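Adapter protein mecA 2 (Bacillus subtilis, PDB 3JTN) recruits unfolded and aggregated proteins, as well as the competence factor ComK, to the ClpC protease, which it contacts through the C-terminal domain present here. Local coordinates at residues Ile25-Leu39 / Arg69-Val83. Residues are numbered along the deposited sequence; the frame is centred on the assembly and turned at random.
Sequences ITGGTVYHYDGQYFL and RLQEYGKLIMDGNAV
Leu-70 of helix 67-73 meets three aromatic residues. Its CB sits over one face of the Tyr-31 ring, 3.9 Å from the centroid and 15° off the normal, while CD2 covers a face of Phe-38 and reaches CB of Tyr-33 at 3.5 Å. CE1 of the Tyr-31 ring touches Leu-76 CD1 at 3.7 Å. The Tyr-33 ring, swung opposite the backbone N by a chi1 of 173°, is carried to Tyr-73 and Gly-74, where Tyr-73 O lies at the ring edge, 3.6 Å from CD1, and Gly-74 CA is 3.8 Å from the same CD1. Trading Tyr-33 for an alanine would probably open a gap beside Leu-70 CD2 and Gly-74 CA. Strand 75-78 is an edge strand of the five-stranded antiparallel sheet, paired with 29-33, and a classic beta bulge sets Ile-77 and Met-78 both against Val-30, whose O accepts from Ile-77 N (2.9 Å) and Met-78 N. The Val-30 branches divide: CG1 packs on Ile-77 CB, CG2 on Ala-82 CB (3.5 Å). Further along, Gly-80 N donates to Thr-29 OG1, and Val-83 N, in the first turn of helix 82-87, to Gly-27 O at 2.8 Å, nearly straight at 173°.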
loop_
_atom_site.group_PDB
_atom_site.type_symbol
_atom_site.label_atom_id
_atom_site.label_comp_id
_atom_site.label_asym_id
_atom_site.label_seq_id
_atom_site.Cartn_x
_atom_site.Cartn_y
_atom_site.Cartn_z
ATOM N N ILE A 25 -7.091 1.935 8.605
ATOM C CA ILE A 25 -7.031 1.600 7.174
ATOM C C ILE A 25 -6.652 0.133 7.009
ATOM O O ILE A 25 -5.471 -0.221 7.033
ATOM C CB ILE A 25 -5.993 2.450 6.414
ATOM C CG1 ILE A 25 -6.328 3.938 6.488
ATOM C CG2 ILE A 25 -5.874 2.005 4.976
ATOM C CD1 ILE A 25 -7.770 4.208 6.594
ATOM N N THR A 26 -7.654 -0.720 6.838
ATOM C CA THR A 26 -7.441 -2.163 6.877
ATOM C C THR A 26 -7.398 -2.784 5.474
ATOM O O THR A 26 -7.297 -3.996 5.316
ATOM C CB THR A 26 -8.512 -2.834 7.778
ATOM O OG1 THR A 26 -8.300 -2.442 9.142
ATOM C CG2 THR A 26 -8.441 -4.330 7.694
ATOM N N GLY A 27 -7.442 -1.942 4.450
ATOM C CA GLY A 27 -7.488 -2.436 3.089
ATOM C C GLY A 27 -6.145 -2.391 2.396
ATOM O O GLY A 27 -5.162 -2.933 2.882
ATOM N N GLY A 28 -6.095 -1.736 1.245
ATOM C CA GLY A 28 -4.873 -1.682 0.475
ATOM C C GLY A 28 -4.763 -2.782 -0.561
ATOM O O GLY A 28 -5.176 -3.920 -0.353
ATOM N N THR A 29 -4.184 -2.439 -1.694
ATOM C CA THR A 29 -3.906 -3.428 -2.708
ATOM C C THR A 29 -2.427 -3.430 -3.006
ATOM O O THR A 29 -1.866 -2.421 -3.432
ATOM C CB THR A 29 -4.681 -3.144 -3.980
ATOM O OG1 THR A 29 -6.052 -3.494 -3.765
ATOM C CG2 THR A 29 -4.121 -3.974 -5.124
ATOM N N VAL A 30 -1.793 -4.565 -2.764
ATOM C CA VAL A 30 -0.369 -4.701 -3.023
ATOM C C VAL A 30 -0.132 -5.293 -4.397
ATOM O O VAL A 30 -0.674 -6.348 -4.719
ATOM C CB VAL A 30 0.312 -5.604 -1.979
ATOM C CG1 VAL A 30 1.769 -5.858 -2.364
ATOM C CG2 VAL A 30 0.204 -4.983 -0.592
ATOM N N TYR A 31 0.682 -4.608 -5.195
ATOM C CA TYR A 31 1.117 -5.122 -6.483
ATOM C C TYR A 31 2.609 -5.399 -6.462
ATOM O O TYR A 31 3.345 -4.753 -5.733
ATOM C CB TYR A 31 0.845 -4.105 -7.588
ATOM C CG TYR A 31 -0.610 -3.805 -7.815
ATOM C CD1 TYR A 31 -1.398 -4.639 -8.599
ATOM C CD2 TYR A 31 -1.197 -2.679 -7.258
ATOM C CE1 TYR A 31 -2.744 -4.360 -8.818
ATOM C CE2 TYR A 31 -2.537 -2.389 -7.472
ATOM C CZ TYR A 31 -3.306 -3.234 -8.251
ATOM O OH TYR A 31 -4.642 -2.943 -8.459
ATOM N N HIS A 32 3.050 -6.359 -7.272
ATOM C CA HIS A 32 4.474 -6.532 -7.525
ATOM C C HIS A 32 4.718 -6.240 -8.988
ATOM O O HIS A 32 4.123 -6.858 -9.862
ATOM C CB HIS A 32 4.958 -7.944 -7.183
ATOM C CG HIS A 32 6.424 -8.141 -7.416
ATOM N ND1 HIS A 32 7.385 -7.664 -6.551
ATOM C CD2 HIS A 32 7.094 -8.750 -8.421
ATOM C CE1 HIS A 32 8.584 -7.978 -7.009
ATOM N NE2 HIS A 32 8.435 -8.638 -8.144
ATOM N N TYR A 33 5.593 -5.288 -9.255
ATOM C CA TYR A 33 5.852 -4.883 -10.618
ATOM C C TYR A 33 7.299 -4.435 -10.741
ATOM O O TYR A 33 7.788 -3.670 -9.911
ATOM C CB TYR A 33 4.883 -3.764 -11.027
ATOM C CG TYR A 33 5.184 -3.158 -12.375
ATOM C CD1 TYR A 33 4.828 -3.812 -13.551
ATOM C CD2 TYR A 33 5.834 -1.936 -12.476
ATOM C CE1 TYR A 33 5.107 -3.263 -14.782
ATOM C CE2 TYR A 33 6.119 -1.376 -13.709
ATOM C CZ TYR A 33 5.754 -2.044 -14.856
ATOM O OH TYR A 33 6.036 -1.488 -16.082
ATOM N N ASP A 34 7.991 -4.931 -11.762
ATOM C CA ASP A 34 9.364 -4.514 -12.012
ATOM C C ASP A 34 10.249 -4.721 -10.775
ATOM O O ASP A 34 11.058 -3.860 -10.429
ATOM C CB ASP A 34 9.390 -3.042 -12.441
ATOM C CG ASP A 34 10.583 -2.704 -13.317
ATOM O OD1 ASP A 34 10.873 -3.474 -14.261
ATOM O OD2 ASP A 34 11.218 -1.654 -13.066
ATOM N N GLY A 35 10.090 -5.860 -10.107
ATOM C CA GLY A 35 10.909 -6.169 -8.946
ATOM C C GLY A 35 10.672 -5.289 -7.728
ATOM O O GLY A 35 11.491 -5.250 -6.805
ATOM N N GLN A 36 9.554 -4.572 -7.715
ATOM C CA GLN A 36 9.187 -3.806 -6.531
ATOM C C GLN A 36 7.748 -4.047 -6.139
ATOM O O GLN A 36 6.926 -4.436 -6.961
ATOM C CB GLN A 36 9.433 -2.305 -6.728
ATOM C CG GLN A 36 10.801 -1.846 -6.257
ATOM C CD GLN A 36 10.869 -0.348 -6.044
ATOM O OE1 GLN A 36 9.860 0.350 -6.138
ATOM N NE2 GLN A 36 12.063 0.153 -5.740
ATOM N N TYR A 37 7.460 -3.810 -4.870
ATOM C CA TYR A 37 6.110 -3.885 -4.346
ATOM C C TYR A 37 5.467 -2.510 -4.330
ATOM O O TYR A 37 6.102 -1.509 -4.010
ATOM C CB TYR A 37 6.133 -4.454 -2.928
ATOM C CG TYR A 37 6.443 -5.911 -2.922
ATOM C CD1 TYR A 37 5.446 -6.842 -3.187
ATOM C CD2 TYR A 37 7.735 -6.360 -2.713
ATOM C CE1 TYR A 37 5.710 -8.168 -3.209
ATOM C CE2 TYR A 37 8.023 -7.702 -2.737
ATOM C CZ TYR A 37 7.004 -8.598 -2.984
ATOM O OH TYR A 37 7.262 -9.928 -3.006
ATOM N N PHE A 38 4.188 -2.466 -4.657
ATOM C CA PHE A 38 3.457 -1.219 -4.627
ATOM C C PHE A 38 2.212 -1.418 -3.807
ATOM O O PHE A 38 1.596 -2.483 -3.834
ATOM C CB PHE A 38 3.080 -0.778 -6.050
ATOM C CG PHE A 38 4.264 -0.551 -6.937
ATOM C CD1 PHE A 38 4.712 0.733 -7.205
ATOM C CD2 PHE A 38 4.935 -1.618 -7.499
ATOM C CE1 PHE A 38 5.800 0.946 -8.023
ATOM C CE2 PHE A 38 6.026 -1.413 -8.319
ATOM C CZ PHE A 38 6.466 -0.131 -8.579
ATOM N N LEU A 39 1.841 -0.386 -3.076
ATOM C CA LEU A 39 0.587 -0.407 -2.366
ATOM C C LEU A 39 -0.296 0.665 -2.943
ATOM O O LEU A 39 0.140 1.790 -3.198
ATOM C CB LEU A 39 0.794 -0.169 -0.878
ATOM C CG LEU A 39 -0.460 -0.166 -0.007
ATOM C CD1 LEU A 39 -0.955 -1.563 0.270
ATOM C CD2 LEU A 39 -0.139 0.526 1.292
ATOM N N ARG A 69 -1.126 0.631 -15.160
ATOM C CA ARG A 69 0.143 -0.042 -15.395
ATOM C C ARG A 69 0.310 -1.205 -14.428
ATOM O O ARG A 69 0.796 -2.279 -14.799
ATOM C CB ARG A 69 1.306 0.930 -15.223
ATOM C CG ARG A 69 2.623 0.404 -15.782
ATOM C CD ARG A 69 2.599 0.405 -17.306
ATOM N NE ARG A 69 3.908 0.117 -17.888
ATOM C CZ ARG A 69 4.237 -1.033 -18.471
ATOM N NH1 ARG A 69 3.350 -2.016 -18.555
ATOM N NH2 ARG A 69 5.452 -1.202 -18.976
ATOM N N LEU A 70 -0.096 -0.980 -13.183
ATOM C CA LEU A 70 0.029 -1.994 -12.143
ATOM C C LEU A 70 -0.976 -3.141 -12.287
ATOM O O LEU A 70 -0.662 -4.284 -11.976
ATOM C CB LEU A 70 -0.090 -1.359 -10.747
ATOM C CG LEU A 70 1.137 -0.598 -10.222
ATOM C CD1 LEU A 70 0.923 -0.095 -8.793
ATOM C CD2 LEU A 70 2.385 -1.458 -10.292
ATOM N N GLN A 71 -2.181 -2.845 -12.751
ATOM C CA GLN A 71 -3.209 -3.877 -12.807
ATOM C C GLN A 71 -3.175 -4.711 -14.088
ATOM O O GLN A 71 -3.569 -5.876 -14.087
ATOM C CB GLN A 71 -4.590 -3.261 -12.628
ATOM C CG GLN A 71 -5.138 -2.647 -13.890
ATOM C CD GLN A 71 -6.136 -1.558 -13.595
ATOM O OE1 GLN A 71 -6.721 -0.971 -14.508
ATOM N NE2 GLN A 71 -6.334 -1.272 -12.309
ATOM N N GLU A 72 -2.711 -4.127 -15.182
ATOM C CA GLU A 72 -2.669 -4.874 -16.429
ATOM C C GLU A 72 -1.302 -5.514 -16.636
ATOM O O GLU A 72 -1.173 -6.494 -17.365
ATOM C CB GLU A 72 -3.047 -3.987 -17.619
ATOM C CG GLU A 72 -2.878 -4.662 -18.985
ATOM C CD GLU A 72 -3.854 -5.810 -19.219
ATOM O OE1 GLU A 72 -3.411 -6.922 -19.601
ATOM O OE2 GLU A 72 -5.069 -5.596 -19.026
ATOM N N TYR A 73 -0.285 -4.975 -15.973
ATOM C CA TYR A 73 1.079 -5.444 -16.194
ATOM C C TYR A 73 1.823 -5.880 -14.918
ATOM O O TYR A 73 2.882 -6.500 -14.996
ATOM C CB TYR A 73 1.880 -4.386 -16.958
ATOM C CG TYR A 73 1.203 -3.926 -18.232
ATOM C CD1 TYR A 73 1.447 -4.561 -19.441
ATOM C CD2 TYR A 73 0.313 -2.857 -18.226
ATOM C CE1 TYR A 73 0.828 -4.144 -20.612
ATOM C CE2 TYR A 73 -0.309 -2.432 -19.388
ATOM C CZ TYR A 73 -0.047 -3.079 -20.578
ATOM O OH TYR A 73 -0.665 -2.664 -21.737
ATOM N N GLY A 74 1.269 -5.563 -13.752
ATOM C CA GLY A 74 1.883 -5.957 -12.495
ATOM C C GLY A 74 1.288 -7.237 -11.935
ATOM O O GLY A 74 0.319 -7.770 -12.475
ATOM N N LYS A 75 1.867 -7.734 -10.848
ATOM C CA LYS A 75 1.350 -8.924 -10.185
ATOM C C LYS A 75 0.502 -8.536 -8.972
ATOM O O LYS A 75 0.944 -7.781 -8.101
ATOM C CB LYS A 75 2.502 -9.862 -9.781
ATOM C CG LYS A 75 2.085 -11.132 -9.030
ATOM C CD LYS A 75 1.123 -12.007 -9.841
ATOM C CE LYS A 75 0.708 -13.261 -9.060
ATOM N NZ LYS A 75 -0.619 -13.794 -9.482
ATOM N N LEU A 76 -0.725 -9.043 -8.932
ATOM C CA LEU A 76 -1.637 -8.746 -7.836
ATOM C C LEU A 76 -1.336 -9.670 -6.666
ATOM O O LEU A 76 -1.553 -10.879 -6.730
ATOM C CB LEU A 76 -3.095 -8.895 -8.287
ATOM C CG LEU A 76 -4.213 -8.633 -7.276
ATOM C CD1 LEU A 76 -4.216 -7.175 -6.828
ATOM C CD2 LEU A 76 -5.567 -9.009 -7.890
ATOM N N ILE A 77 -0.821 -9.099 -5.592
ATOM C CA ILE A 77 -0.450 -9.905 -4.448
ATOM C C ILE A 77 -1.613 -9.921 -3.474
ATOM O O ILE A 77 -1.991 -10.972 -2.951
ATOM C CB ILE A 77 0.812 -9.355 -3.756
ATOM C CG1 ILE A 77 1.882 -9.036 -4.795
ATOM C CG2 ILE A 77 1.341 -10.361 -2.754
ATOM C CD1 ILE A 77 2.314 -10.251 -5.574
ATOM N N MET A 78 -2.173 -8.745 -3.226
ATOM C CA MET A 78 -3.264 -8.632 -2.281
ATOM C C MET A 78 -4.239 -7.589 -2.768
ATOM O O MET A 78 -3.879 -6.426 -2.939
ATOM C CB MET A 78 -2.738 -8.253 -0.900
ATOM C CG MET A 78 -1.675 -9.189 -0.382
ATOM S SD MET A 78 -0.936 -8.605 1.154
ATOM C CE MET A 78 0.773 -8.708 0.684
ATOM N N ASP A 79 -5.478 -8.007 -2.999
ATOM C CA ASP A 79 -6.496 -7.090 -3.483
ATOM C C ASP A 79 -7.411 -6.643 -2.358
ATOM O O ASP A 79 -8.211 -7.434 -1.854
ATOM C CB ASP A 79 -7.333 -7.740 -4.590
ATOM C CG ASP A 79 -8.442 -6.824 -5.098
ATOM O OD1 ASP A 79 -8.125 -5.713 -5.585
ATOM O OD2 ASP A 79 -9.628 -7.219 -5.015
ATOM N N GLY A 80 -7.278 -5.375 -1.968
ATOM C CA GLY A 80 -8.236 -4.727 -1.090
ATOM C C GLY A 80 -8.177 -5.147 0.363
ATOM O O GLY A 80 -8.895 -4.595 1.193
ATOM N N ASN A 81 -7.337 -6.123 0.678
ATOM C CA ASN A 81 -7.183 -6.553 2.067
ATOM C C ASN A 81 -5.723 -6.704 2.468
ATOM O O ASN A 81 -5.396 -7.456 3.379
ATOM C CB ASN A 81 -7.937 -7.859 2.320
ATOM C CG ASN A 81 -7.526 -8.959 1.366
ATOM O OD1 ASN A 81 -6.566 -8.809 0.605
ATOM N ND2 ASN A 81 -8.249 -10.075 1.402
ATOM N N ALA A 82 -4.850 -5.977 1.778
ATOM C CA ALA A 82 -3.416 -5.992 2.074
ATOM C C ALA A 82 -3.090 -5.879 3.561
ATOM O O ALA A 82 -2.390 -6.732 4.123
ATOM C CB ALA A 82 -2.726 -4.884 1.319
ATOM N N VAL A 83 -3.574 -4.814 4.196
ATOM C CA VAL A 83 -3.190 -4.543 5.576
ATOM C C VAL A 83 -3.721 -5.613 6.506
ATOM O O VAL A 83 -3.044 -6.018 7.443
ATOM C CB VAL A 83 -3.696 -3.191 6.073
ATOM C CG1 VAL A 83 -3.501 -3.100 7.572
ATOM C CG2 VAL A 83 -2.977 -2.050 5.360
#